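Local coordinates for protein CELL division inhibitor (Pyrococcus furiosus, PDB 1G3Q) that probably binds and hydrolyses ATP as a MinD-type cell division ATPase, and binds ADP with magnesium, at residues G2-I7 / D113-D118; S9-T14 / I145-D150; L48-D53 / T76-V81; D61-E66 / L94-R99. All blocks are in the same frame, centred on the assembly; numbering follows the deposited sequence.

In the fold
The chain opens with strand 3-8, whose residues 2-7 pair with strand 114-118 to close contact 1 over 105 intervening residues. Directly afterwards the nucleotide-binding loop 9-14 starts contact 2, completed by the beginning of helix 145-160, so contacts 1 and 2 cross. The excursion between them holds two smaller closures, contacts 3 and 4, which lie within both larger loops and cross each other: 48-53 meets 76-81, and 61-66 meets 94-99. Contact 1 builds the middle of the sheet, contact 2 joins the phosphate loop to a helix, contact 3 sets a helix end against a hairpin turn, and contact 4 brings two helix ends together.

Contact 1: G2-I7 / D113-D118; sequences GRIISI and DFILID
Arg3 lies alongside Phe114, both side chains running the same way off one face of the sheet. CE1 of Phe114 sits over one face of the guanidinium, 3.4 Å from NH1 of Arg3, while that nitrogen stands near the plane of the ring at its edge; the two planes are turned 53° apart. A bend at chi3 (64°) brings the Arg3 guanidinium beside CE1 and CZ of Phe114. Farther along this face CD1 of Ile5 reaches the ring edge at CD1 of Phe114 (3.9 Å), and CB of Ile5 meets CD2 of Leu116. On the face of Ile4, its CG2 packs 3.7 Å from CD1 of Ile117. Between these two layers the backbones form a parallel ladder in the middle of the P-loop NTPase sheet: Arg3 N bonds to Asp113 O, and Arg3 O, Ile5 N, Ile5 O and Ile7 N continue it with Ile115 and Ile117. The bond from Ile5 N to Ile115 O is 2.9 Å long. Outside the pair, Arg3 NH2 forms a salt bridge with Glu136 and NH1 bonds to Ile233 O. An alanine at Arg3 would probably leave Glu136 without its mate and the edge of Phe114 less covered. Ile105 of helix 101-106 packs on Ile4, Ile115 and Ile117, whereas helix 16-29 touches Ile7, Leu116 and Asp118. Asp118 binds magnesium in another structure of this protein; here its side chain lies about 4 Å from the ion, with OD2 hydrogen-bonded to Thr17 OG1.

Contact 2: S9-T14 / I145-D150; sequences SGKGGT and ISCLTD. With ADP (adenosine-5'-diphosphate), chain C.
The phosphate-binding loop touches the first turns of helix 145-160 through Lys11, Gly10 and Thr14. Lys11 stretches out beyond CG in an extended chain, and its NZ donates to OG of Ser146, 2.9 Å away. On the way its CE passes 3.5 Å from OD2 of Asp150; the ammonium itself remains 4.6 Å from that OD2, too far for a salt bridge, although the opposite charges probably attract. Gly10 lets the backbones come close, its CA 3.9 Å from the carbonyl carbon of Asp150, where a CB would collide. Thr14 sends CG2 against SG of Cys147 at 3.5 Å. That methyl is anti to the carbonyl carbon, which places OG1 between the backbone N and the carbonyl carbon (chi1 50°), 2.9 Å from Ser9 OG and 3.0 Å from Lys11 O. While Lys11, Gly10 and Thr14 CG2 face the helix, Gly13 N donates to O1B of the ADP at 2.8 Å. Gly15, Thr17 and Thr18 hold the ADP as well. Two lysines in this glycine-rich loop, Lys11 near its start and Lys16 at its end, mark the deviant Walker A motif of the MinD family.

Contact 3: L48-D53 / T76-V81; sequences LVLGVD and TQFDNV
A Schellman motif at the end of helix 46-49 faces the turn of a beta hairpin, with Leu50, Gly51 and Val52 meeting Thr76, Gln77 and Phe78. The contact has no direct hydrogen bond; one water makes the polar link. It donates to Leu50 O at 2.7 Å and to Gln77 OE1 at 3.2 Å, and accepts from Gln77 N at 2.8 Å, bridging the helix end to both backbone and side chain of the glutamine. The same Leu50 O lies near the plane of the Phe78 ring, 3.5 Å from CE2 at its edge. CD2 of Leu50 also approaches CE2 of Phe78, at 4.2 Å. Gln77 folds over its neighbour: its CG, set between the backbone N and the carbonyl carbon (chi1 70°), lies above the centre of the Phe78 ring. Beside this, CG2 of Val52 meets CG2 of Thr76 at 4.0 Å, the side chains crossing at about a right angle. Gly51, with positive phi, is the C-prime residue; a CB there would run into Gln77 OE1. Within the hairpin turn Thr76 OG1 donates to Val81 O at 2.8 Å and accepts from Phe78 N in an ST turn, while Phe78 to Val81 form a type II beta turn. The whole lies beside helix 16-29, where Ala21 touches Leu50 and Val25 touches Phe78; Pro212 packs on both of these side chains, and Val83 of strand 81-84 touches Val52 and Thr76.

Contact 4: D61-E66 / L94-R99; sequences DVLAGE and LKADPR
Leu63 packs on the methyl of Ala96 and the backbone of Asp97 from its CB outward. CB lies 3.8 Å from CB of Ala96 and 3.6 Å from the carbonyl oxygen of Asp97. CG stays near that oxygen, and the two methyls then part: CD1 reaches back to CB of Ala96 at 4.0 Å, while CD2 remains 3.7 Å from Asp97 O. With CG anti to the carbonyl carbon (chi1 -60°), the branch runs on toward Leu101 and Val104 of helix 101-106. The backbone of Leu63 takes part too: its O accepts from Asp97 N at 3.1 Å, with the donor well above the carbonyl plane. Ala64 fits in next to it, CB 3.4 Å from Lys95 O. Here the ends of helices 59-63 and 90-95 abut, the first closed by a Schellman motif with Gly65 at positive phi. The side chain of Asp97 turns away from Leu63 back onto its own segment, where NE and NH2 of Arg99 grip the carboxylate side-on, NE to OD1 at 2.8 Å and NH2 to OD2; OD1 also takes Arg99 N in an Asx turn. An alanine at Asp97 would probably leave the Arg99 guanidinium without its mate and free to turn, and the Asx turn without its acceptor. Chemically, alkyl groups rest on a methyl and on peptide oxygens, with one N-H...O bond between the backbones; the charges of Asp97 and Arg99 pair within 94-99, so no charge pair spans the contact.

Contact 1: G2-I7 / D113-D118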
loop_
_atom_site.group_PDB
_atom_site.type_symbol
_atom_site.label_atom_id
_atom_site.label_comp_id
_atom_site.label_asym_id
_atom_site.label_seq_id
_atom_site.Cartn_x
_atom_site.Cartn_y
_atom_site.Cartn_z
ATOM N N GLY A 2 13.580 8.912 1.927
ATOM C CA GLY A 2 13.840 7.493 1.774
ATOM C C GLY A 2 13.125 6.589 2.761
ATOM O O GLY A 2 13.714 5.624 3.246
ATOM N N ARG A 3 11.867 6.890 3.069
ATOM C CA ARG A 3 11.097 6.060 3.992
ATOM C C ARG A 3 10.372 4.955 3.229
ATOM O O ARG A 3 9.525 5.231 2.372
ATOM C CB ARG A 3 10.068 6.899 4.756
ATOM C CG ARG A 3 10.669 7.879 5.753
ATOM C CD ARG A 3 9.591 8.742 6.392
ATOM N NE ARG A 3 8.642 7.966 7.187
ATOM C CZ ARG A 3 7.528 8.469 7.712
ATOM N NH1 ARG A 3 7.227 9.744 7.523
ATOM N NH2 ARG A 3 6.714 7.701 8.421
ATOM N N ILE A 4 10.700 3.707 3.541
ATOM C CA ILE A 4 10.071 2.572 2.876
ATOM C C ILE A 4 8.990 2.006 3.789
ATOM O O ILE A 4 9.276 1.434 4.845
ATOM C CB ILE A 4 11.112 1.489 2.531
ATOM C CG1 ILE A 4 12.284 2.132 1.781
ATOM C CG2 ILE A 4 10.475 0.407 1.652
ATOM C CD1 ILE A 4 13.349 1.142 1.312
ATOM N N ILE A 5 7.742 2.176 3.373
ATOM C CA ILE A 5 6.603 1.733 4.156
ATOM C C ILE A 5 5.807 0.605 3.506
ATOM O O ILE A 5 5.319 0.742 2.381
ATOM C CB ILE A 5 5.641 2.911 4.403
ATOM C CG1 ILE A 5 6.415 4.102 4.984
ATOM C CG2 ILE A 5 4.521 2.476 5.328
ATOM C CD1 ILE A 5 5.559 5.352 5.189
ATOM N N SER A 6 5.670 -0.506 4.222
ATOM C CA SER A 6 4.908 -1.639 3.717
ATOM C C SER A 6 3.441 -1.478 4.110
ATOM O O SER A 6 3.123 -1.268 5.282
ATOM C CB SER A 6 5.455 -2.952 4.288
ATOM O OG SER A 6 6.797 -3.164 3.886
ATOM N N ILE A 7 2.555 -1.562 3.121
ATOM C CA ILE A 7 1.115 -1.441 3.346
ATOM C C ILE A 7 0.657 -2.887 3.455
ATOM O O ILE A 7 0.625 -3.606 2.461
ATOM C CB ILE A 7 0.421 -0.757 2.149
ATOM C CG1 ILE A 7 1.146 0.550 1.808
ATOM C CG2 ILE A 7 -1.041 -0.481 2.475
ATOM C CD1 ILE A 7 1.245 1.533 2.964
ATOM N N ASP A 113 11.261 10.059 -1.416
ATOM C CA ASP A 113 10.980 10.468 -0.046
ATOM C C ASP A 113 10.166 9.360 0.610
ATOM O O ASP A 113 10.316 9.078 1.801
ATOM C CB ASP A 113 10.176 11.768 -0.021
ATOM C CG ASP A 113 10.974 12.951 -0.512
ATOM O OD1 ASP A 113 12.157 13.047 -0.133
ATOM O OD2 ASP A 113 10.424 13.784 -1.258
ATOM N N PHE A 114 9.304 8.736 -0.187
ATOM C CA PHE A 114 8.453 7.651 0.279
ATOM C C PHE A 114 8.364 6.549 -0.766
ATOM O O PHE A 114 8.209 6.820 -1.959
ATOM C CB PHE A 114 7.032 8.156 0.548
ATOM C CG PHE A 114 6.894 8.961 1.805
ATOM C CD1 PHE A 114 6.710 8.329 3.033
ATOM C CD2 PHE A 114 6.944 10.350 1.763
ATOM C CE1 PHE A 114 6.574 9.073 4.206
ATOM C CE2 PHE A 114 6.812 11.102 2.928
ATOM C CZ PHE A 114 6.626 10.461 4.153
ATOM N N ILE A 115 8.483 5.309 -0.314
ATOM C CA ILE A 115 8.333 4.162 -1.194
ATOM C C ILE A 115 7.241 3.371 -0.496
ATOM O O ILE A 115 7.446 2.835 0.594
ATOM C CB ILE A 115 9.625 3.322 -1.305
ATOM C CG1 ILE A 115 10.731 4.158 -1.958
ATOM C CG2 ILE A 115 9.358 2.064 -2.134
ATOM C CD1 ILE A 115 12.037 3.415 -2.185
ATOM N N LEU A 116 6.061 3.330 -1.101
ATOM C CA LEU A 116 4.946 2.620 -0.493
ATOM C C LEU A 116 4.755 1.285 -1.200
ATOM O O LEU A 116 4.484 1.244 -2.400
ATOM C CB LEU A 116 3.681 3.476 -0.584
ATOM C CG LEU A 116 3.861 4.923 -0.097
ATOM C CD1 LEU A 116 2.540 5.681 -0.216
ATOM C CD2 LEU A 116 4.341 4.925 1.359
ATOM N N ILE A 117 4.903 0.195 -0.451
ATOM C CA ILE A 117 4.778 -1.140 -1.024
ATOM C C ILE A 117 3.408 -1.769 -0.802
ATOM O O ILE A 117 3.019 -2.057 0.330
ATOM C CB ILE A 117 5.831 -2.108 -0.439
ATOM C CG1 ILE A 117 7.220 -1.462 -0.453
ATOM C CG2 ILE A 117 5.845 -3.397 -1.252
ATOM C CD1 ILE A 117 8.249 -2.207 0.403
ATOM N N ASP A 118 2.684 -1.977 -1.895
ATOM C CA ASP A 118 1.370 -2.607 -1.854
ATOM C C ASP A 118 1.681 -4.094 -1.705
ATOM O O ASP A 118 2.215 -4.714 -2.622
ATOM C CB ASP A 118 0.636 -2.343 -3.172
ATOM C CG ASP A 118 -0.788 -2.868 -3.171
ATOM O OD1 ASP A 118 -1.237 -3.424 -2.141
ATOM O OD2 ASP A 118 -1.459 -2.717 -4.217
#

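Contact 2: S9-T14 / I145-D150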
loop_
_atom_site.group_PDB
_atom_site.type_symbol
_atom_site.label_atom_id
_atom_site.label_comp_id
_atom_site.label_asym_id
_atom_site.label_seq_id
_atom_site.Cartn_x
_atom_site.Cartn_y
_atom_site.Cartn_z
ATOM N N SER A 9 -1.762 -6.267 5.588
ATOM C CA SER A 9 -3.022 -6.704 6.174
ATOM C C SER A 9 -3.029 -8.198 6.459
ATOM O O SER A 9 -2.218 -8.956 5.918
ATOM C CB SER A 9 -4.190 -6.373 5.248
ATOM O OG SER A 9 -5.415 -6.745 5.850
ATOM N N GLY A 10 -3.956 -8.613 7.315
ATOM C CA GLY A 10 -4.079 -10.017 7.647
ATOM C C GLY A 10 -4.945 -10.706 6.613
ATOM O O GLY A 10 -4.864 -11.918 6.426
ATOM N N LYS A 11 -5.778 -9.927 5.934
ATOM C CA LYS A 11 -6.665 -10.468 4.911
ATOM C C LYS A 11 -6.648 -9.624 3.646
ATOM O O LYS A 11 -6.280 -8.451 3.673
ATOM C CB LYS A 11 -8.103 -10.539 5.431
ATOM C CG LYS A 11 -8.311 -11.471 6.613
ATOM C CD LYS A 11 -9.788 -11.524 6.988
ATOM C CE LYS A 11 -10.052 -12.518 8.104
ATOM N NZ LYS A 11 -11.499 -12.544 8.457
ATOM N N GLY A 12 -7.052 -10.233 2.536
ATOM C CA GLY A 12 -7.098 -9.515 1.278
ATOM C C GLY A 12 -8.433 -8.807 1.158
ATOM O O GLY A 12 -9.368 -9.122 1.896
ATOM N N GLY A 13 -8.522 -7.853 0.237
ATOM C CA GLY A 13 -9.757 -7.117 0.043
ATOM C C GLY A 13 -10.023 -6.097 1.133
ATOM O O GLY A 13 -11.120 -5.548 1.221
ATOM N N THR A 14 -9.016 -5.832 1.959
ATOM C CA THR A 14 -9.154 -4.882 3.057
ATOM C C THR A 14 -8.887 -3.435 2.643
ATOM O O THR A 14 -9.312 -2.503 3.327
ATOM C CB THR A 14 -8.217 -5.255 4.224
ATOM O OG1 THR A 14 -6.893 -5.473 3.724
ATOM C CG2 THR A 14 -8.708 -6.521 4.917
ATOM N N ILE A 145 -13.565 -8.226 13.825
ATOM C CA ILE A 145 -12.651 -8.731 14.842
ATOM C C ILE A 145 -11.629 -9.708 14.262
ATOM O O ILE A 145 -10.442 -9.630 14.581
ATOM C CB ILE A 145 -13.415 -9.417 16.010
ATOM C CG1 ILE A 145 -12.433 -9.796 17.122
ATOM C CG2 ILE A 145 -14.143 -10.662 15.513
ATOM C CD1 ILE A 145 -11.647 -8.620 17.680
ATOM N N SER A 146 -12.082 -10.617 13.405
ATOM C CA SER A 146 -11.182 -11.591 12.798
ATOM C C SER A 146 -10.131 -10.893 11.936
ATOM O O SER A 146 -8.967 -11.295 11.903
ATOM C CB SER A 146 -11.974 -12.593 11.951
ATOM O OG SER A 146 -12.764 -11.928 10.979
ATOM N N CYS A 147 -10.544 -9.843 11.238
ATOM C CA CYS A 147 -9.621 -9.104 10.391
ATOM C C CYS A 147 -8.648 -8.332 11.276
ATOM O O CYS A 147 -7.465 -8.225 10.969
ATOM C CB CYS A 147 -10.388 -8.144 9.481
ATOM S SG CYS A 147 -9.342 -7.299 8.269
ATOM N N LEU A 148 -9.153 -7.800 12.384
ATOM C CA LEU A 148 -8.315 -7.052 13.312
ATOM C C LEU A 148 -7.254 -7.957 13.935
ATOM O O LEU A 148 -6.063 -7.642 13.904
ATOM C CB LEU A 148 -9.169 -6.429 14.420
ATOM C CG LEU A 148 -10.157 -5.332 14.019
ATOM C CD1 LEU A 148 -11.035 -4.977 15.209
ATOM C CD2 LEU A 148 -9.399 -4.106 13.529
ATOM N N THR A 149 -7.691 -9.084 14.496
ATOM C CA THR A 149 -6.769 -10.021 15.129
ATOM C C THR A 149 -5.755 -10.586 14.137
ATOM O O THR A 149 -4.580 -10.737 14.463
ATOM C CB THR A 149 -7.527 -11.189 15.816
ATOM O OG1 THR A 149 -8.351 -11.868 14.860
ATOM C CG2 THR A 149 -8.405 -10.661 16.936
ATOM N N ASP A 150 -6.202 -10.892 12.924
ATOM C CA ASP A 150 -5.296 -11.421 11.912
ATOM C C ASP A 150 -4.241 -10.382 11.545
ATOM O O ASP A 150 -3.051 -10.690 11.476
ATOM C CB ASP A 150 -6.077 -11.837 10.659
ATOM C CG ASP A 150 -6.761 -13.181 10.822
ATOM O OD1 ASP A 150 -6.803 -13.689 11.962
ATOM O OD2 ASP A 150 -7.259 -13.727 9.814
HETATM P PB ADP C . -6.818 -5.212 -1.319
HETATM O O1B ADP C . -7.065 -6.559 -1.792
HETATM O O2B ADP C . -6.648 -5.219 0.142
HETATM O O3B ADP C . -5.564 -4.395 -2.030
HETATM P PA ADP C . -8.379 -3.188 -2.533
HETATM O O1A ADP C . -8.269 -3.505 -3.915
HETATM O O2A ADP C . -7.617 -2.032 -2.143
HETATM O O3A ADP C . -8.071 -4.351 -1.608
HETATM O "O5'" ADP C . -9.832 -2.891 -2.291
HETATM C "C5'" ADP C . -10.924 -3.847 -2.580
HETATM C "C4'" ADP C . -12.102 -3.177 -3.191
HETATM O "O4'" ADP C . -12.846 -2.399 -2.210
HETATM C "C3'" ADP C . -11.780 -2.194 -4.272
HETATM O "O3'" ADP C . -12.647 -2.380 -5.389
HETATM C "C2'" ADP C . -11.989 -0.827 -3.694
HETATM O "O2'" ADP C . -12.433 0.175 -4.607
HETATM C "C1'" ADP C . -12.982 -1.013 -2.627
HETATM N N9 ADP C . -12.714 -0.217 -1.398
HETATM C C8 ADP C . -11.605 -0.140 -0.541
HETATM N N7 ADP C . -11.721 0.684 0.460
HETATM C C5 ADP C . -12.981 1.209 0.289
HETATM C C6 ADP C . -13.729 2.168 1.030
HETATM N N6 ADP C . -13.199 2.727 2.118
HETATM N N1 ADP C . -15.011 2.497 0.584
HETATM C C2 ADP C . -15.532 1.910 -0.537
HETATM N N3 ADP C . -14.890 0.992 -1.299
HETATM C C4 ADP C . -13.617 0.679 -0.839
#

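Contact 3: L48-D53 / T76-V81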
loop_
_atom_site.group_PDB
_atom_site.type_symbol
_atom_site.label_atom_id
_atom_site.label_comp_id
_atom_site.label_asym_id
_atom_site.label_seq_id
_atom_site.Cartn_x
_atom_site.Cartn_y
_atom_site.Cartn_z
ATOM N N LEU A 48 -2.684 -0.177 -12.520
ATOM C CA LEU A 48 -3.971 0.102 -13.152
ATOM C C LEU A 48 -4.750 1.149 -12.351
ATOM O O LEU A 48 -5.356 2.066 -12.912
ATOM C CB LEU A 48 -4.787 -1.189 -13.248
ATOM C CG LEU A 48 -5.602 -1.407 -14.524
ATOM C CD1 LEU A 48 -6.494 -0.202 -14.771
ATOM C CD2 LEU A 48 -4.662 -1.624 -15.711
ATOM N N VAL A 49 -4.732 1.002 -11.032
ATOM C CA VAL A 49 -5.428 1.927 -10.146
ATOM C C VAL A 49 -4.808 3.329 -10.218
ATOM O O VAL A 49 -5.462 4.326 -9.912
ATOM C CB VAL A 49 -5.408 1.376 -8.699
ATOM C CG1 VAL A 49 -5.742 2.457 -7.699
ATOM C CG2 VAL A 49 -6.420 0.236 -8.590
ATOM N N LEU A 50 -3.553 3.405 -10.644
ATOM C CA LEU A 50 -2.884 4.699 -10.772
ATOM C C LEU A 50 -2.929 5.219 -12.211
ATOM O O LEU A 50 -2.313 6.234 -12.536
ATOM C CB LEU A 50 -1.437 4.608 -10.281
ATOM C CG LEU A 50 -1.290 4.524 -8.755
ATOM C CD1 LEU A 50 0.164 4.276 -8.379
ATOM C CD2 LEU A 50 -1.793 5.820 -8.128
ATOM N N GLY A 51 -3.650 4.514 -13.077
ATOM C CA GLY A 51 -3.777 4.964 -14.457
ATOM C C GLY A 51 -2.645 4.650 -15.421
ATOM O O GLY A 51 -2.609 5.193 -16.521
ATOM N N VAL A 52 -1.714 3.795 -15.015
ATOM C CA VAL A 52 -0.603 3.406 -15.881
ATOM C C VAL A 52 -0.956 1.993 -16.335
ATOM O O VAL A 52 -0.649 1.012 -15.661
ATOM C CB VAL A 52 0.724 3.401 -15.107
ATOM C CG1 VAL A 52 1.864 2.988 -16.025
ATOM C CG2 VAL A 52 0.982 4.786 -14.531
ATOM N N ASP A 53 -1.595 1.894 -17.492
ATOM C CA ASP A 53 -2.061 0.601 -17.966
ATOM C C ASP A 53 -1.227 -0.151 -18.987
ATOM O O ASP A 53 -1.500 -1.316 -19.252
ATOM C CB ASP A 53 -3.476 0.758 -18.531
ATOM C CG ASP A 53 -4.293 1.796 -17.783
ATOM O OD1 ASP A 53 -4.326 1.748 -16.533
ATOM O OD2 ASP A 53 -4.909 2.659 -18.445
ATOM N N THR A 76 3.424 8.831 -13.561
ATOM C CA THR A 76 1.982 8.661 -13.455
ATOM C C THR A 76 1.476 10.065 -13.767
ATOM O O THR A 76 2.275 10.998 -13.872
ATOM C CB THR A 76 1.511 8.275 -12.039
ATOM O OG1 THR A 76 1.667 9.395 -11.161
ATOM C CG2 THR A 76 2.309 7.089 -11.512
ATOM N N GLN A 77 0.169 10.225 -13.915
ATOM C CA GLN A 77 -0.392 11.534 -14.217
ATOM C C GLN A 77 -0.416 12.422 -12.974
ATOM O O GLN A 77 -0.870 13.560 -13.026
ATOM C CB GLN A 77 -1.815 11.373 -14.750
ATOM C CG GLN A 77 -2.807 10.924 -13.690
ATOM C CD GLN A 77 -4.068 10.346 -14.289
ATOM O OE1 GLN A 77 -4.080 9.205 -14.761
ATOM N NE2 GLN A 77 -5.136 11.132 -14.288
ATOM N N PHE A 78 0.084 11.902 -11.858
ATOM C CA PHE A 78 0.080 12.647 -10.607
ATOM C C PHE A 78 1.438 13.234 -10.252
ATOM O O PHE A 78 2.478 12.575 -10.392
ATOM C CB PHE A 78 -0.421 11.735 -9.485
ATOM C CG PHE A 78 -1.703 11.034 -9.827
ATOM C CD1 PHE A 78 -2.903 11.733 -9.859
ATOM C CD2 PHE A 78 -1.700 9.695 -10.198
ATOM C CE1 PHE A 78 -4.081 11.112 -10.260
ATOM C CE2 PHE A 78 -2.875 9.062 -10.603
ATOM C CZ PHE A 78 -4.064 9.770 -10.636
ATOM N N ASP A 79 1.415 14.486 -9.800
ATOM C CA ASP A 79 2.630 15.193 -9.421
ATOM C C ASP A 79 3.423 14.460 -8.360
ATOM O O ASP A 79 2.887 14.113 -7.306
ATOM C CB ASP A 79 2.307 16.591 -8.880
ATOM C CG ASP A 79 1.860 17.548 -9.959
ATOM O OD1 ASP A 79 1.956 17.195 -11.152
ATOM O OD2 ASP A 79 1.422 18.661 -9.608
ATOM N N ASN A 80 4.699 14.235 -8.654
ATOM C CA ASN A 80 5.624 13.587 -7.732
ATOM C C ASN A 80 5.335 12.120 -7.429
ATOM O O ASN A 80 5.891 11.557 -6.484
ATOM C CB ASN A 80 5.676 14.380 -6.422
ATOM C CG ASN A 80 5.964 15.855 -6.648
ATOM O OD1 ASN A 80 6.935 16.212 -7.315
ATOM N ND2 ASN A 80 5.117 16.719 -6.094
ATOM N N VAL A 81 4.482 11.495 -8.229
ATOM C CA VAL A 81 4.154 10.093 -8.005
ATOM C C VAL A 81 4.634 9.200 -9.142
ATOM O O VAL A 81 4.290 9.406 -10.307
ATOM C CB VAL A 81 2.635 9.897 -7.821
ATOM C CG1 VAL A 81 2.321 8.419 -7.595
ATOM C CG2 VAL A 81 2.150 10.721 -6.640
HETATM O O HOH W 1 -1.235 7.815 -14.469
#

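Contact 4: D61-E66 / L94-R99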
loop_
_atom_site.group_PDB
_atom_site.type_symbol
_atom_site.label_atom_id
_atom_site.label_comp_id
_atom_site.label_asym_id
_atom_site.label_seq_id
_atom_site.Cartn_x
_atom_site.Cartn_y
_atom_site.Cartn_z
ATOM N N ASP A 61 9.718 -8.512 -14.201
ATOM C CA ASP A 61 10.855 -8.651 -15.105
ATOM C C ASP A 61 12.138 -8.503 -14.301
ATOM O O ASP A 61 13.105 -9.242 -14.498
ATOM C CB ASP A 61 10.808 -7.576 -16.195
ATOM C CG ASP A 61 9.696 -7.807 -17.193
ATOM O OD1 ASP A 61 9.729 -8.845 -17.884
ATOM O OD2 ASP A 61 8.792 -6.951 -17.291
ATOM N N VAL A 62 12.135 -7.538 -13.389
ATOM C CA VAL A 62 13.288 -7.274 -12.536
ATOM C C VAL A 62 13.571 -8.480 -11.642
ATOM O O VAL A 62 14.715 -8.939 -11.544
ATOM C CB VAL A 62 13.037 -6.030 -11.642
ATOM C CG1 VAL A 62 14.257 -5.745 -10.781
ATOM C CG2 VAL A 62 12.702 -4.817 -12.514
ATOM N N LEU A 63 12.523 -9.000 -11.007
ATOM C CA LEU A 63 12.649 -10.146 -10.108
ATOM C C LEU A 63 13.036 -11.431 -10.831
ATOM O O LEU A 63 13.451 -12.404 -10.199
ATOM C CB LEU A 63 11.345 -10.359 -9.335
ATOM C CG LEU A 63 10.877 -9.189 -8.458
ATOM C CD1 LEU A 63 9.539 -9.533 -7.822
ATOM C CD2 LEU A 63 11.918 -8.885 -7.385
ATOM N N ALA A 64 12.892 -11.440 -12.152
ATOM C CA ALA A 64 13.261 -12.610 -12.941
ATOM C C ALA A 64 14.701 -12.426 -13.410
ATOM O O ALA A 64 15.267 -13.291 -14.076
ATOM C CB ALA A 64 12.329 -12.762 -14.143
ATOM N N GLY A 65 15.284 -11.286 -13.043
ATOM C CA GLY A 65 16.653 -10.983 -13.423
ATOM C C GLY A 65 16.776 -10.615 -14.889
ATOM O O GLY A 65 17.858 -10.718 -15.472
ATOM N N GLU A 66 15.670 -10.179 -15.487
ATOM C CA GLU A 66 15.665 -9.817 -16.902
ATOM C C GLU A 66 15.667 -8.315 -17.168
ATOM O O GLU A 66 15.644 -7.889 -18.324
ATOM C CB GLU A 66 14.453 -10.447 -17.601
ATOM C CG GLU A 66 14.486 -11.966 -17.684
ATOM C CD GLU A 66 15.697 -12.480 -18.442
ATOM O OE1 GLU A 66 15.960 -11.989 -19.562
ATOM O OE2 GLU A 66 16.386 -13.380 -17.919
ATOM N N LEU A 94 5.137 -16.496 -12.429
ATOM C CA LEU A 94 5.991 -17.650 -12.161
ATOM C C LEU A 94 7.482 -17.336 -12.064
ATOM O O LEU A 94 8.157 -17.751 -11.116
ATOM C CB LEU A 94 5.781 -18.722 -13.241
ATOM C CG LEU A 94 4.463 -19.505 -13.215
ATOM C CD1 LEU A 94 4.306 -20.293 -14.506
ATOM C CD2 LEU A 94 4.443 -20.436 -12.013
ATOM N N LYS A 95 7.996 -16.595 -13.036
ATOM C CA LYS A 95 9.419 -16.294 -13.064
ATOM C C LYS A 95 9.939 -15.226 -12.110
ATOM O O LYS A 95 11.148 -15.066 -11.962
ATOM C CB LYS A 95 9.831 -15.976 -14.500
ATOM C CG LYS A 95 9.674 -17.187 -15.417
ATOM C CD LYS A 95 10.275 -16.951 -16.787
ATOM C CE LYS A 95 10.300 -18.239 -17.607
ATOM N NZ LYS A 95 11.047 -18.070 -18.895
ATOM N N ALA A 96 9.040 -14.502 -11.454
ATOM C CA ALA A 96 9.463 -13.466 -10.512
ATOM C C ALA A 96 9.884 -14.085 -9.180
ATOM O O ALA A 96 9.060 -14.650 -8.472
ATOM C CB ALA A 96 8.328 -12.475 -10.282
ATOM N N ASP A 97 11.170 -13.991 -8.849
ATOM C CA ASP A 97 11.667 -14.525 -7.583
ATOM C C ASP A 97 11.311 -13.509 -6.495
ATOM O O ASP A 97 11.908 -12.432 -6.419
ATOM C CB ASP A 97 13.187 -14.707 -7.646
ATOM C CG ASP A 97 13.758 -15.346 -6.388
ATOM O OD1 ASP A 97 13.019 -15.479 -5.388
ATOM O OD2 ASP A 97 14.956 -15.708 -6.402
ATOM N N PRO A 98 10.334 -13.836 -5.637
ATOM C CA PRO A 98 9.924 -12.920 -4.566
ATOM C C PRO A 98 11.010 -12.651 -3.532
ATOM O O PRO A 98 11.004 -11.613 -2.872
ATOM C CB PRO A 98 8.712 -13.620 -3.962
ATOM C CG PRO A 98 9.045 -15.067 -4.148
ATOM C CD PRO A 98 9.574 -15.097 -5.564
ATOM N N ARG A 99 11.944 -13.585 -3.398
ATOM C CA ARG A 99 13.020 -13.445 -2.427
ATOM C C ARG A 99 13.944 -12.267 -2.735
ATOM O O ARG A 99 14.696 -11.818 -1.870
ATOM C CB ARG A 99 13.826 -14.745 -2.360
ATOM C CG ARG A 99 12.986 -15.948 -1.941
ATOM C CD ARG A 99 13.718 -17.255 -2.209
ATOM N NE ARG A 99 14.169 -17.344 -3.595
ATOM C CZ ARG A 99 14.963 -18.301 -4.059
ATOM N NH1 ARG A 99 15.385 -19.261 -3.245
ATOM N NH2 ARG A 99 15.368 -18.279 -5.323
#